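Local coordinates for guanylate kinase (Stenotrophomonas maltophilia, PDB 6WCT), which catalyses the ATP-dependent phosphorylation of GMP to GDP, releasing ADP, and is probably essential for recycling GMP, at residues Ala33-Ser36 against Ser37-Ala41; Ile198-Ala201 against Ser202-Arg205; Asp157-Ala160 against Val161-Gln164. All coordinates share one frame; numbering follows the deposited sequence.

Interaction 1: Ala33-Ser36 against Ser37-Ala41; sequences AGKS and SIVNA. With 5GP (guanosine-5'-monophosphate), chain E; PO4 (phosphate ion), chain F.
Ile-38 and Val-39 lean back on the carbonyl oxygens of Gly-34 and Lys-35, making the tightly packed side of the first turn of helix 35-45. Ile-38 N bonds to Gly-34 O at 3.1 Å, in the carbonyl plane, and CG1 of Ile-38 presses on the same Gly-34 O at 3.3 Å, carried there by a first torsion (-63°) that sets it beside its own backbone N. Val-39 N reaches Lys-35 O at 2.7 Å, almost in line with the C=O. Gly-34, the N-cap, has a phi of 91°, where a side chain would collide with the preceding carbonyl oxygen, and so glycine suits the place.

This is the end of a P-loop, and its amides turn toward an anion: a phosphate ion, probably from the crystallisation liquor, takes Gly-34 N on its O3 at 2.9 Å and Ser-36 N on its O1 at 2.9 Å. Ser-36 OG, turned between its backbone N and carbonyl carbon, also bonds to the phosphate. Gly-32 N, Arg-150 and Arg-154 hold the ion too. The ion probably marks the place of a nucleotide phosphate. The chain of Lys-35, bent at chi3, passes the phosphate and brings NZ to O2' of the bound GMP at 3.0 Å; NZ also bonds to the backbone oxygen of Ala-29.

The loose side is polar. Asn-40 N bonds to Ser-36 O at 2.9 Å, but the exposed Asn-40 amide, suited to this wetter flank, only lies alongside that oxygen, ND2 being badly angled for a bond. Ser-37 OG has a weak bond to Arg-150. On the buried flanks, Val-39 and Lys-35 touch Val-27 of strand 24-28, while Ile-38 packs on Phe-188 and Ala-191 of helix 188-203, which places the turn between sheet and helix.

Interaction 2: Ile198-Ala201 against Ser202-Arg205; sequences IFTA and SRLR
The guanidinium of Arg-203 has Phe-199 O over one face, displaced toward the rim, with NH1 of Arg-203 3.7 Å from Phe-199 O; Thr-200 CA approaches the group obliquely. Its NH2 forms a salt bridge to Asp-46, a role that suits a long basic side chain. A second flat group, the Phe-199 ring, meets Tyr-25 with the planes at about 55° and packs on Ile-49 and Leu-116, a place suited to a large apolar residue.

Phe-199 O is bonded by Ser-202 OG at 2.9 Å. With OG turned between the backbone N and carbonyl carbon (chi1 80°), this small hydroxyl folds back against the helix and is hydrogen-bonded to Tyr-25 OH as well. The turn then loosens: Leu-204 N meets Ala-201 O at 3.0 Å from above the carbonyl plane. Arg-205, bent at chi3 (-59°), brings NE back to a lone pair of Ser-202 O at 3.0 Å, in the carbonyl plane.

The compact Ala-201 packs against Ala-201 of the second subunit. Another side of helix 188-203 lies on the parallel sheet; such helices layered on a parallel sheet are characteristic of the P-loop NTPase fold.

Interaction 3: Asp157-Ala160 against Val161-Gln164; sequences DSEA and VIAQ
Ser-158 O takes Ile-162 N at 2.8 Å in the shortest hydrogen bond of this helix start, and the isoleucine side chain crowds the same acceptor, its CG1 lying 3.2 Å from Ser-158 O. That branch stands beside the backbone N of Ile-162 (chi1 -71°), which directs it back toward the residues before the helix, where CG1 touches CB of Asp-157 at 3.8 Å. Ile-162 is the buried residue of the group, and its aliphatic bulk fits the inward side.

Ser-158 is the N-cap of helix 159-173. Its OG accepts from Val-161 N at 3.0 Å with a fairly straight N-H (159°), giving an amide of the first turn a side-chain acceptor; serine suits the position because its oxygen sits one bond beyond CB, close enough to turn back on the amides. The helix probably belongs to the lid region of the guanylate kinase fold, and further along it Glu-172 binds GMP. Two acidic residues lie near this N-terminus, where negative charge should be favoured by the helix dipole. Asp-157 lies across Val-161 at about a right angle, OD1 against the CG1 methyl of Val-161 at 3.3 Å, while OD2 forms a salt bridge to Arg-165, about two turns further along the chain. Glu-159 bends at chi2 (51°), so that its OE1 comes within 3.9 Å of CG2 of Ile-162; its other oxygen has a long, weak ion pair with Arg-152. At the exposed Ala-163 the small methyl CB lies alongside Glu-159 O, and Ala-163 N donates to Glu-159 O at 2.9 Å, continuing the regular helical bonding that Gln-164 N extends to Ala-160 O.

All three interactions are local helix turns, but each lies on a different helix. Interactions 1 and 3 are helix starts: interaction 1 turns its amides to an anion beside the bound GMP, interaction 3 is capped by a serine side chain at the surface, their centres about 23 Å apart. Interaction 2 is the end of a helix, buried against the sheet and the second subunit, and joins apolar packing to salt-bridged and hydroxyl groups. It is linked to interaction 1 by helix 188-203, whose other end packs on Ile-38. Interactions 2 and 3 lie on opposite sides of the chain's centre, with centres about 39 Å apart.

Interaction 1: Ala33-Ser36 against Ser37-Ala41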
# COMPACT_ATOMS: atom_id res chain seq x y z
N ALA A 33 -1.92 15.32 -16.31
CA ALA A 33 -1.84 15.28 -14.86
C ALA A 33 -0.42 15.00 -14.37
O ALA A 33 -0.16 15.12 -13.17
CB ALA A 33 -2.80 14.21 -14.29
N GLY A 34 0.48 14.65 -15.28
CA GLY A 34 1.87 14.38 -14.96
C GLY A 34 2.22 12.95 -14.62
O GLY A 34 3.30 12.72 -14.07
N LYS A 35 1.36 11.97 -14.94
CA LYS A 35 1.65 10.59 -14.55
C LYS A 35 2.93 10.06 -15.20
O LYS A 35 3.71 9.36 -14.54
CB LYS A 35 0.43 9.69 -14.82
CG LYS A 35 0.68 8.34 -15.54
CD LYS A 35 -0.61 7.80 -16.23
CE LYS A 35 -0.64 8.08 -17.73
NZ LYS A 35 -2.03 8.19 -18.28
N SER A 36 3.16 10.36 -16.48
CA SER A 36 4.31 9.74 -17.14
C SER A 36 5.60 10.20 -16.47
O SER A 36 6.53 9.41 -16.27
CB SER A 36 4.33 10.04 -18.64
OG SER A 36 4.55 11.42 -18.88
N SER A 37 5.67 11.48 -16.07
CA SER A 37 6.86 11.96 -15.38
C SER A 37 6.99 11.30 -14.01
O SER A 37 8.10 10.96 -13.57
CB SER A 37 6.81 13.48 -15.23
OG SER A 37 7.19 14.10 -16.43
N ILE A 38 5.86 11.07 -13.33
CA ILE A 38 5.92 10.41 -12.04
C ILE A 38 6.36 8.95 -12.20
O ILE A 38 7.20 8.45 -11.44
CB ILE A 38 4.56 10.53 -11.33
CG1 ILE A 38 4.26 12.00 -11.04
CG2 ILE A 38 4.57 9.77 -10.02
CD1 ILE A 38 2.83 12.22 -10.58
N VAL A 39 5.80 8.25 -13.20
CA VAL A 39 6.14 6.84 -13.43
C VAL A 39 7.61 6.69 -13.82
O VAL A 39 8.33 5.83 -13.30
CB VAL A 39 5.21 6.24 -14.49
CG1 VAL A 39 5.82 4.99 -15.12
CG2 VAL A 39 3.86 5.92 -13.90
N ASN A 40 8.08 7.52 -14.76
CA ASN A 40 9.47 7.43 -15.19
C ASN A 40 10.43 7.67 -14.03
O ASN A 40 11.45 6.98 -13.91
CB ASN A 40 9.76 8.42 -16.31
CG ASN A 40 9.00 8.11 -17.59
OD1 ASN A 40 8.53 6.98 -17.79
ND2 ASN A 40 8.89 9.09 -18.47
N ALA A 41 10.14 8.66 -13.18
CA ALA A 41 11.01 8.88 -12.03
C ALA A 41 10.91 7.74 -11.03
O ALA A 41 11.89 7.40 -10.37
CB ALA A 41 10.68 10.21 -11.34
P 5GP E . -3.30 10.14 -24.68
O1P 5GP E . -1.84 9.78 -24.80
O2P 5GP E . -3.58 11.59 -24.29
O3P 5GP E . -4.15 9.78 -25.88
O5' 5GP E . -3.91 9.24 -23.54
C5' 5GP E . -5.31 9.05 -23.44
C4' 5GP E . -5.61 7.97 -22.44
O4' 5GP E . -5.34 6.68 -23.05
C3' 5GP E . -4.75 8.03 -21.17
O3' 5GP E . -5.56 7.78 -20.02
C2' 5GP E . -3.80 6.85 -21.34
O2' 5GP E . -3.33 6.29 -20.13
C1' 5GP E . -4.68 5.89 -22.10
N9 5GP E . -3.94 4.83 -22.78
C8 5GP E . -2.63 4.88 -23.16
N7 5GP E . -2.17 3.72 -23.56
C5 5GP E . -3.25 2.87 -23.45
C6 5GP E . -3.36 1.48 -23.68
O6 5GP E . -2.46 0.73 -24.05
N1 5GP E . -4.62 0.99 -23.40
C2 5GP E . -5.67 1.75 -22.93
N2 5GP E . -6.82 1.11 -22.68
N3 5GP E . -5.58 3.06 -22.71
C4 5GP E . -4.36 3.54 -22.98
P PO4 F . 1.40 12.98 -18.91
O1 PO4 F . 1.23 11.65 -18.20
O2 PO4 F . 2.88 13.25 -19.02
O3 PO4 F . 0.79 14.12 -18.13
O4 PO4 F . 0.76 12.87 -20.28

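Interaction 2: Ile198-Ala201 against Ser202-Arg205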
# COMPACT_ATOMS: atom_id res chain seq x y z
N ILE A 198 3.81 2.83 -2.58
CA ILE A 198 2.79 1.88 -3.02
C ILE A 198 3.44 0.64 -3.63
O ILE A 198 3.06 -0.49 -3.34
CB ILE A 198 1.82 2.54 -4.00
CG1 ILE A 198 0.98 3.62 -3.30
CG2 ILE A 198 0.94 1.47 -4.73
CD1 ILE A 198 0.08 4.43 -4.29
N PHE A 199 4.45 0.84 -4.50
CA PHE A 199 5.12 -0.31 -5.10
C PHE A 199 5.86 -1.14 -4.05
O PHE A 199 5.78 -2.38 -4.06
CB PHE A 199 6.05 0.13 -6.22
CG PHE A 199 5.34 0.69 -7.41
CD1 PHE A 199 3.96 0.55 -7.55
CD2 PHE A 199 6.04 1.35 -8.40
CE1 PHE A 199 3.30 1.07 -8.66
CE2 PHE A 199 5.38 1.87 -9.51
CZ PHE A 199 4.02 1.73 -9.65
N THR A 200 6.57 -0.48 -3.14
CA THR A 200 7.26 -1.19 -2.08
C THR A 200 6.27 -1.98 -1.22
O THR A 200 6.50 -3.17 -0.93
CB THR A 200 8.03 -0.19 -1.21
OG1 THR A 200 9.06 0.44 -2.00
CG2 THR A 200 8.62 -0.88 0.03
N ALA A 201 5.17 -1.35 -0.81
CA ALA A 201 4.22 -2.04 0.05
C ALA A 201 3.63 -3.27 -0.62
O ALA A 201 3.36 -4.27 0.04
CB ALA A 201 3.09 -1.10 0.46
N SER A 202 3.42 -3.21 -1.93
CA SER A 202 2.80 -4.34 -2.60
C SER A 202 3.69 -5.59 -2.51
O SER A 202 3.17 -6.70 -2.42
CB SER A 202 2.47 -3.99 -4.05
OG SER A 202 3.62 -4.09 -4.87
N ARG A 203 5.02 -5.42 -2.50
CA ARG A 203 5.89 -6.59 -2.36
C ARG A 203 5.91 -7.15 -0.95
O ARG A 203 6.43 -8.26 -0.75
CB ARG A 203 7.33 -6.24 -2.75
CG ARG A 203 7.44 -5.66 -4.11
CD ARG A 203 8.86 -5.53 -4.55
NE ARG A 203 8.85 -4.78 -5.78
CZ ARG A 203 9.10 -3.48 -5.85
NH1 ARG A 203 9.41 -2.80 -4.74
NH2 ARG A 203 9.05 -2.87 -7.02
N LEU A 204 5.42 -6.40 0.04
CA LEU A 204 5.38 -6.86 1.42
C LEU A 204 4.07 -7.54 1.78
O LEU A 204 3.94 -8.03 2.91
CB LEU A 204 5.62 -5.67 2.36
CG LEU A 204 6.91 -4.88 2.10
CD1 LEU A 204 6.92 -3.60 2.93
CD2 LEU A 204 8.12 -5.72 2.40
N ARG A 205 3.10 -7.59 0.87
CA ARG A 205 1.82 -8.21 1.16
C ARG A 205 2.00 -9.69 1.52
O ARG A 205 2.91 -10.36 1.02
CB ARG A 205 0.87 -8.04 -0.03
CG ARG A 205 0.35 -6.60 -0.19
CD ARG A 205 -0.55 -6.44 -1.40
NE ARG A 205 0.14 -6.81 -2.64
CZ ARG A 205 -0.44 -6.87 -3.83
NH1 ARG A 205 -1.74 -6.60 -3.94
NH2 ARG A 205 0.26 -7.22 -4.91

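Interaction 3: Asp157-Ala160 against Val161-Gln164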
# COMPACT_ATOMS: atom_id res chain seq x y z
N ASP A 157 -1.83 23.85 -28.91
CA ASP A 157 -3.14 23.26 -29.17
C ASP A 157 -4.18 24.36 -29.24
O ASP A 157 -4.11 25.35 -28.50
CB ASP A 157 -3.50 22.25 -28.08
CG ASP A 157 -3.41 20.83 -28.57
OD1 ASP A 157 -3.76 20.58 -29.74
OD2 ASP A 157 -2.97 19.96 -27.79
N SER A 158 -5.15 24.20 -30.15
CA SER A 158 -6.18 25.21 -30.26
C SER A 158 -7.06 25.20 -29.02
O SER A 158 -7.08 24.24 -28.24
CB SER A 158 -7.04 24.98 -31.50
OG SER A 158 -7.87 23.85 -31.32
N GLU A 159 -7.82 26.28 -28.85
CA GLU A 159 -8.77 26.34 -27.76
C GLU A 159 -9.84 25.26 -27.90
O GLU A 159 -10.29 24.69 -26.90
CB GLU A 159 -9.41 27.72 -27.68
CG GLU A 159 -9.85 28.09 -26.27
CD GLU A 159 -8.74 27.89 -25.25
OE1 GLU A 159 -8.89 27.01 -24.36
OE2 GLU A 159 -7.72 28.61 -25.34
N ALA A 160 -10.25 24.96 -29.13
CA ALA A 160 -11.26 23.92 -29.34
C ALA A 160 -10.71 22.54 -28.98
O ALA A 160 -11.44 21.70 -28.43
CB ALA A 160 -11.73 23.94 -30.79
N VAL A 161 -9.44 22.28 -29.29
CA VAL A 161 -8.86 21.00 -28.91
C VAL A 161 -8.62 20.95 -27.41
O VAL A 161 -8.84 19.92 -26.77
CB VAL A 161 -7.58 20.73 -29.72
CG1 VAL A 161 -6.86 19.51 -29.19
CG2 VAL A 161 -7.94 20.50 -31.17
N ILE A 162 -8.22 22.07 -26.81
CA ILE A 162 -8.00 22.07 -25.37
C ILE A 162 -9.30 21.82 -24.64
O ILE A 162 -9.35 21.04 -23.69
CB ILE A 162 -7.33 23.38 -24.92
CG1 ILE A 162 -5.87 23.42 -25.39
CG2 ILE A 162 -7.39 23.51 -23.39
CD1 ILE A 162 -5.07 24.54 -24.80
N ALA A 163 -10.39 22.43 -25.10
CA ALA A 163 -11.69 22.17 -24.48
C ALA A 163 -12.10 20.71 -24.64
O ALA A 163 -12.65 20.12 -23.71
CB ALA A 163 -12.75 23.10 -25.07
N GLN A 164 -11.81 20.11 -25.79
CA GLN A 164 -12.16 18.70 -25.99
C GLN A 164 -11.36 17.79 -25.07
O GLN A 164 -11.92 16.90 -24.41
CB GLN A 164 -11.96 18.30 -27.45
CG GLN A 164 -12.10 16.81 -27.71
CD GLN A 164 -11.70 16.42 -29.11
OE1 GLN A 164 -11.70 17.24 -30.02
NE2 GLN A 164 -11.36 15.15 -29.30